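Side-chain contacts in protein VPX (Simian immunodeficiency virus, PDB 4CC9), which redirects the host CUL4A-DDB1 ubiquitin ligase through DCAF1 to degrade SAMHD1, and helps the viral pre-integration complex enter the nucleus of non-dividing cells: residues G21-T24 and I25-F29; M69-S72 and Y73-R77; C80-Q83 and K84-M88. All coordinates share one frame; numbering follows the deposited sequence.

Interaction 1: residues G21-T24 and I25-F29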
loop_
_atom_site.group_PDB
_atom_site.type_symbol
_atom_site.label_atom_id
_atom_site.label_comp_id
_atom_site.label_asym_id
_atom_site.label_seq_id
_atom_site.Cartn_x
_atom_site.Cartn_y
_atom_site.Cartn_z
ATOM N N GLY B 21 16.348 -4.891 13.375
ATOM C CA GLY B 21 17.543 -4.796 14.195
ATOM C C GLY B 21 18.497 -5.961 13.994
ATOM O O GLY B 21 19.627 -5.912 14.492
ATOM N N GLU B 22 18.057 -6.999 13.272
ATOM C CA GLU B 22 18.905 -8.181 13.058
ATOM C C GLU B 22 19.839 -8.041 11.842
ATOM O O GLU B 22 20.746 -8.848 11.647
ATOM C CB GLU B 22 18.067 -9.467 12.965
ATOM C CG GLU B 22 17.225 -9.772 14.200
ATOM C CD GLU B 22 18.037 -9.774 15.506
ATOM O OE1 GLU B 22 19.029 -10.530 15.598
ATOM O OE2 GLU B 22 17.684 -9.022 16.448
ATOM N N GLU B 23 19.627 -7.012 11.027
ATOM C CA GLU B 23 20.589 -6.689 9.980
ATOM C C GLU B 23 21.917 -6.288 10.660
ATOM O O GLU B 23 21.892 -5.685 11.752
ATOM C CB GLU B 23 20.031 -5.559 9.107
ATOM C CG GLU B 23 21.007 -4.947 8.105
ATOM C CD GLU B 23 20.328 -4.023 7.069
ATOM O OE1 GLU B 23 19.887 -2.913 7.447
ATOM O OE2 GLU B 23 20.246 -4.402 5.873
ATOM N N THR B 24 23.062 -6.657 10.064
ATOM C CA THR B 24 24.373 -6.222 10.583
ATOM C C THR B 24 24.767 -4.843 10.067
ATOM O O THR B 24 24.210 -4.359 9.073
ATOM C CB THR B 24 25.530 -7.173 10.215
ATOM O OG1 THR B 24 25.867 -7.003 8.832
ATOM C CG2 THR B 24 25.175 -8.630 10.509
ATOM N N ILE B 25 25.738 -4.223 10.738
ATOM C CA ILE B 25 26.196 -2.888 10.370
ATOM C C ILE B 25 26.754 -2.885 8.958
ATOM O O ILE B 25 26.430 -2.007 8.145
ATOM C CB ILE B 25 27.252 -2.373 11.356
ATOM C CG1 ILE B 25 26.564 -1.913 12.648
ATOM C CG2 ILE B 25 28.048 -1.227 10.741
ATOM C CD1 ILE B 25 27.517 -1.508 13.746
ATOM N N GLY B 26 27.556 -3.904 8.660
ATOM C CA GLY B 26 28.186 -4.035 7.364
ATOM C C GLY B 26 27.161 -4.154 6.268
ATOM O O GLY B 26 27.285 -3.503 5.225
ATOM N N GLU B 27 26.134 -4.969 6.494
ATOM C CA GLU B 27 25.152 -5.165 5.438
ATOM C C GLU B 27 24.222 -3.952 5.285
ATOM O O GLU B 27 23.712 -3.694 4.196
ATOM C CB GLU B 27 24.427 -6.520 5.549
ATOM C CG GLU B 27 23.590 -6.705 6.783
ATOM C CD GLU B 27 23.431 -8.182 7.198
ATOM O OE1 GLU B 27 23.730 -9.098 6.398
ATOM O OE2 GLU B 27 22.987 -8.421 8.339
ATOM N N ALA B 28 24.062 -3.160 6.344
ATOM C CA ALA B 28 23.290 -1.928 6.210
ATOM C C ALA B 28 23.983 -0.957 5.242
ATOM O O ALA B 28 23.342 -0.402 4.337
ATOM C CB ALA B 28 23.052 -1.274 7.568
ATOM N N PHE B 29 25.289 -0.767 5.411
ATOM C CA PHE B 29 26.024 0.130 4.511
ATOM C C PHE B 29 25.969 -0.350 3.071
ATOM O O PHE B 29 25.788 0.458 2.164
ATOM C CB PHE B 29 27.481 0.344 4.953
ATOM C CG PHE B 29 27.633 1.305 6.095
ATOM C CD1 PHE B 29 27.396 2.675 5.914
ATOM C CD2 PHE B 29 28.035 0.858 7.342
ATOM C CE1 PHE B 29 27.543 3.578 6.968
ATOM C CE2 PHE B 29 28.187 1.755 8.404
ATOM C CZ PHE B 29 27.938 3.116 8.216
#
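T24 and E27 exchange two hydrogen bonds at the start of helix 25-43, each side chain serving the backbone N-H of the other residue. The carboxylate oxygen OE2 of E27 turns back to accept from T24 N at 2.5 Å, on a nearly straight path (163° at the hydrogen). That length is unusually short, so its exact value is doubtful. In return, E27 N donates to T24 OG1 at 3.1 Å. T24 can offer this oxygen because OG1 stands between its own backbone N and carbonyl carbon (chi1 75°), directed at the first turn. E27 takes the corresponding conformation (chi1 64°), which folds its chain back over T24, and the two side chains cross at about a right angle. This reciprocal pattern is a capping box with T24 as N-cap: it gives partners to N-H groups that lack a preceding turn and stops the helix from extending backwards. The first turn is completed when A28 N donates to T24 O at 3.0 Å. An acidic group at a helix N-terminus is also likely to be stabilised by the helix dipole.

Packing around the box is close. T24 OG1 lies 3.1 Å from CG of E27, and methyl CG2 of T24 rests beside the E27 carboxylate. E23 runs extended past E27 in the opposite direction, their CG atoms meeting at 3.4 Å, while the OE2 atoms of these two acids stay 5.5 Å apart. The E23 carboxylate reaches the next residue of the helix, with OE1 3.6 Å from A28 CB. The same oxygen forms a salt bridge with a basic side chain on the chain of another protein; an apolar side chain of that protein packs against A28.

Interaction 2: residues M69-S72 and Y73-R77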
loop_
_atom_site.group_PDB
_atom_site.type_symbol
_atom_site.label_atom_id
_atom_site.label_comp_id
_atom_site.label_asym_id
_atom_site.label_seq_id
_atom_site.Cartn_x
_atom_site.Cartn_y
_atom_site.Cartn_z
ATOM N N MET B 69 26.629 16.993 6.986
ATOM C CA MET B 69 26.345 15.589 7.337
ATOM C C MET B 69 27.217 14.606 6.530
ATOM O O MET B 69 27.780 14.965 5.499
ATOM C CB MET B 69 24.859 15.254 7.135
ATOM C CG MET B 69 23.885 16.251 7.777
ATOM S SD MET B 69 24.027 16.395 9.585
ATOM C CE MET B 69 23.586 14.724 10.082
ATOM N N SER B 70 27.316 13.365 6.997
ATOM C CA SER B 70 28.103 12.325 6.327
ATOM C C SER B 70 27.578 12.025 4.920
ATOM O O SER B 70 26.433 12.391 4.591
ATOM C CB SER B 70 28.041 11.035 7.155
ATOM O OG SER B 70 26.718 10.533 7.180
ATOM N N VAL B 71 28.384 11.361 4.084
ATOM C CA VAL B 71 27.872 10.978 2.769
ATOM C C VAL B 71 26.776 9.925 2.882
ATOM O O VAL B 71 25.872 9.885 2.052
ATOM C CB VAL B 71 28.963 10.587 1.714
ATOM C CG1 VAL B 71 30.357 10.709 2.261
ATOM C CG2 VAL B 71 28.702 9.208 1.111
ATOM N N SER B 72 26.832 9.112 3.930
ATOM C CA SER B 72 25.804 8.092 4.159
ATOM C C SER B 72 24.450 8.713 4.514
ATOM O O SER B 72 23.414 8.358 3.934
ATOM C CB SER B 72 26.237 7.133 5.262
ATOM O OG SER B 72 27.208 6.230 4.769
ATOM N N TYR B 73 24.454 9.643 5.465
ATOM C CA TYR B 73 23.220 10.332 5.809
ATOM C C TYR B 73 22.661 11.056 4.578
ATOM O O TYR B 73 21.456 10.970 4.287
ATOM C CB TYR B 73 23.434 11.290 6.981
ATOM C CG TYR B 73 22.157 11.952 7.415
ATOM C CD1 TYR B 73 21.265 11.304 8.263
ATOM C CD2 TYR B 73 21.826 13.213 6.959
ATOM C CE1 TYR B 73 20.076 11.908 8.645
ATOM C CE2 TYR B 73 20.639 13.820 7.329
ATOM C CZ TYR B 73 19.772 13.166 8.165
ATOM O OH TYR B 73 18.600 13.782 8.524
ATOM N N THR B 74 23.543 11.725 3.835
ATOM C CA THR B 74 23.134 12.494 2.661
ATOM C C THR B 74 22.480 11.582 1.623
ATOM O O THR B 74 21.406 11.891 1.089
ATOM C CB THR B 74 24.345 13.211 2.022
ATOM O OG1 THR B 74 24.910 14.131 2.967
ATOM C CG2 THR B 74 23.934 13.967 0.778
ATOM N N LYS B 75 23.112 10.447 1.344
ATOM C CA LYS B 75 22.532 9.503 0.395
ATOM C C LYS B 75 21.173 9.005 0.871
ATOM O O LYS B 75 20.267 8.795 0.059
ATOM C CB LYS B 75 23.462 8.323 0.171
ATOM C CG LYS B 75 24.696 8.666 -0.629
ATOM C CD LYS B 75 25.681 7.523 -0.521
ATOM C CE LYS B 75 25.777 6.765 -1.802
ATOM N NZ LYS B 75 26.608 5.563 -1.586
ATOM N N TYR B 76 21.020 8.849 2.186
ATOM C CA TYR B 76 19.785 8.302 2.730
ATOM C C TYR B 76 18.600 9.271 2.606
ATOM O O TYR B 76 17.495 8.856 2.206
ATOM C CB TYR B 76 19.991 7.867 4.178
ATOM C CG TYR B 76 18.754 7.284 4.821
ATOM C CD1 TYR B 76 18.419 5.950 4.643
ATOM C CD2 TYR B 76 17.921 8.073 5.609
ATOM C CE1 TYR B 76 17.280 5.417 5.236
ATOM C CE2 TYR B 76 16.781 7.547 6.205
ATOM C CZ TYR B 76 16.467 6.223 6.021
ATOM O OH TYR B 76 15.335 5.709 6.618
ATOM N N ARG B 77 18.809 10.551 2.943
ATOM C CA ARG B 77 17.742 11.544 2.729
ATOM C C ARG B 77 17.360 11.609 1.248
ATOM O O ARG B 77 16.189 11.770 0.899
ATOM C CB ARG B 77 18.130 12.940 3.235
ATOM C CG ARG B 77 18.422 12.999 4.743
ATOM C CD ARG B 77 17.210 12.579 5.575
ATOM N NE ARG B 77 16.065 13.424 5.263
ATOM C CZ ARG B 77 15.742 14.541 5.915
ATOM N NH1 ARG B 77 16.472 14.953 6.951
ATOM N NH2 ARG B 77 14.678 15.252 5.528
#
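M69 folds against the ring of Y73, its chain bent at both chi2 and chi3, bringing methyl CE over one ring face. CE stands 4.1 Å from the ring centroid, 18° off the normal, a CH-pi contact, while SD makes a more oblique Met-aromatic approach. Nearer the backbone, CB of M69 touches CD2 of Y73 at 3.7 Å. CG of Y73 lies anti to the backbone N (chi1 -176°), which sends the ring along the helix toward R77; its OH accepts from R77 NH1 at 2.9 Å, in the guanidinium plane, and also hydrogen-bonds an acidic side chain of one neighbouring protein.

S70 holds OG between its backbone N and carbonyl carbon (chi1 65°), where it accepts from Y73 N at 3.0 Å; OG also bonds the backbone of a second neighbouring protein. S70 O takes two donors from opposite faces of its carbonyl plane, T74 OG1 at 2.8 Å and T74 N at 3.1 Å. K75 runs alongside V71, its CD 3.8 Å from V71 CG2, before its NZ reaches D33 in a salt bridge. S70 is the N-cap of helix 71-91, and the whole is a serine-capped first turn with a Met-aromatic contact on its flank.

Interaction 3: residues C80-Q83 and K84-M88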
loop_
_atom_site.group_PDB
_atom_site.type_symbol
_atom_site.label_atom_id
_atom_site.label_comp_id
_atom_site.label_asym_id
_atom_site.label_seq_id
_atom_site.Cartn_x
_atom_site.Cartn_y
_atom_site.Cartn_z
ATOM N N CYS B 80 15.149 8.468 0.235
ATOM C CA CYS B 80 13.764 8.552 0.706
ATOM C C CYS B 80 12.912 9.450 -0.198
ATOM O O CYS B 80 11.746 9.137 -0.468
ATOM C CB CYS B 80 13.694 8.981 2.182
ATOM S SG CYS B 80 14.388 7.736 3.369
ATOM N N LEU B 81 13.498 10.536 -0.697
ATOM C CA LEU B 81 12.782 11.427 -1.625
ATOM C C LEU B 81 12.473 10.758 -2.963
ATOM O O LEU B 81 11.376 10.929 -3.505
ATOM C CB LEU B 81 13.572 12.708 -1.878
ATOM C CG LEU B 81 13.615 13.702 -0.721
ATOM C CD1 LEU B 81 14.634 14.788 -1.012
ATOM C CD2 LEU B 81 12.221 14.309 -0.471
ATOM N N ILE B 82 13.435 10.007 -3.503
ATOM C CA ILE B 82 13.207 9.325 -4.775
ATOM C C ILE B 82 12.213 8.175 -4.608
ATOM O O ILE B 82 11.384 7.938 -5.506
ATOM C CB ILE B 82 14.508 8.818 -5.421
ATOM C CG1 ILE B 82 15.488 9.985 -5.602
ATOM C CG2 ILE B 82 14.220 8.204 -6.785
ATOM C CD1 ILE B 82 14.893 11.156 -6.399
ATOM N N GLN B 83 12.269 7.478 -3.465
ATOM C CA GLN B 83 11.319 6.389 -3.223
ATOM C C GLN B 83 9.900 6.968 -3.219
ATOM O O GLN B 83 8.979 6.342 -3.748
ATOM C CB GLN B 83 11.617 5.636 -1.914
ATOM C CG GLN B 83 12.956 4.875 -1.854
ATOM C CD GLN B 83 12.902 3.453 -2.423
ATOM O OE1 GLN B 83 12.145 3.156 -3.354
ATOM N NE2 GLN B 83 13.740 2.577 -1.878
ATOM N N LYS B 84 9.729 8.174 -2.668
ATOM C CA LYS B 84 8.401 8.807 -2.660
ATOM C C LYS B 84 7.962 9.248 -4.048
ATOM O O LYS B 84 6.790 9.103 -4.404
ATOM C CB LYS B 84 8.332 9.971 -1.657
ATOM C CG LYS B 84 8.378 9.488 -0.212
ATOM C CD LYS B 84 8.547 10.604 0.798
ATOM C CE LYS B 84 9.089 10.016 2.115
ATOM N NZ LYS B 84 9.070 10.964 3.257
ATOM N N ALA B 85 8.901 9.772 -4.834
ATOM C CA ALA B 85 8.610 10.137 -6.218
ATOM C C ALA B 85 8.155 8.902 -6.997
ATOM O O ALA B 85 7.184 8.959 -7.757
ATOM C CB ALA B 85 9.842 10.783 -6.892
ATOM N N MET B 86 8.838 7.779 -6.795
ATOM C CA MET B 86 8.489 6.551 -7.520
ATOM C C MET B 86 7.122 6.041 -7.088
ATOM O O MET B 86 6.334 5.593 -7.921
ATOM C CB MET B 86 9.543 5.461 -7.313
ATOM C CG MET B 86 10.834 5.719 -8.061
ATOM S SD MET B 86 10.580 5.640 -9.845
ATOM C CE MET B 86 10.239 3.886 -10.049
ATOM N N PHE B 87 6.846 6.125 -5.785
ATOM C CA PHE B 87 5.539 5.754 -5.244
ATOM C C PHE B 87 4.438 6.569 -5.922
ATOM O O PHE B 87 3.411 6.028 -6.319
ATOM C CB PHE B 87 5.522 5.989 -3.730
ATOM C CG PHE B 87 4.158 5.864 -3.083
ATOM C CD1 PHE B 87 3.662 4.622 -2.684
ATOM C CD2 PHE B 87 3.396 6.994 -2.819
ATOM C CE1 PHE B 87 2.401 4.500 -2.048
ATOM C CE2 PHE B 87 2.141 6.895 -2.180
ATOM C CZ PHE B 87 1.646 5.644 -1.793
ATOM N N MET B 88 4.644 7.873 -6.046
ATOM C CA MET B 88 3.630 8.708 -6.676
ATOM C C MET B 88 3.440 8.336 -8.151
ATOM O O MET B 88 2.312 8.280 -8.645
ATOM C CB MET B 88 3.971 10.192 -6.513
ATOM C CG MET B 88 3.758 10.691 -5.074
ATOM S SD MET B 88 4.103 12.449 -4.809
ATOM C CE MET B 88 5.877 12.487 -5.032
#
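K84 meets C80 twice, through its backbone and through its aliphatic chain. K84 N donates to C80 O at 3.1 Å, and the side chain then runs out past the same carbonyl oxygen, CG coming within 3.4 Å and CE within 3.8 Å of C80 O. CG sits beside the backbone N of K84 (chi1 -70°) and the rest of the chain is extended, which carries the amine past the C80 carbonyl, toward the neighbouring protein.

Two residues further along, M86 N bonds I82 O at 2.9 Å. M86 CG lies 3.4 Å from I82 O and also makes a loose apolar contact with I82 CG2 at 4.4 Å; the methionine is bent at chi2 and chi3, and its end leads away from I82. Between these pairs A85 N reaches L81 O. Just beyond them F87 N reaches Q83 O at 3.0 Å. F87 CB also comes close to that oxygen. The four bonds are the regular i to i+4 ladder of helix 71-91.

The next shell divides the helix into faces. I82 packs on I39 of helix 25-43 and V55 of helix 49-66, whereas M86 packs on A43 of helix 25-43 and on L47 and the zinc ligand H46. K84 NZ forms a salt bridge with an acidic side chain and a hydrogen bond with the backbone, both on the chain of another protein. That partner also bonds both ends of the Q83 amide and brings an aromatic ring against F87, the planes at about 45°.

Apolar I82 and M86 thus join the three helices of Vpx, while the two bonds of the K84 amine probably help pay for burying its positive charge at the protein-protein interface.

In the fold
Interaction 1 caps helix 25-43, whereas interactions 2 and 3 follow each other along helix 71-91, the first at its start and the second further on, their centres 17 Å apart. Interactions 1 and 2 lie 16 Å apart between centres and meet where F29 CE1 packs on S72 OG at 3.5 Å. Interactions 1 and 3 are on opposite sides of the chain's centre, with nearest atoms about 12 Å apart. Interaction 3 alone approaches the zinc site of H46, H89, C94 and C96: the M86 side chain is about 7 Å from the zinc ion. All three contribute side chains to surfaces bound by other proteins, interaction 2 to two of them.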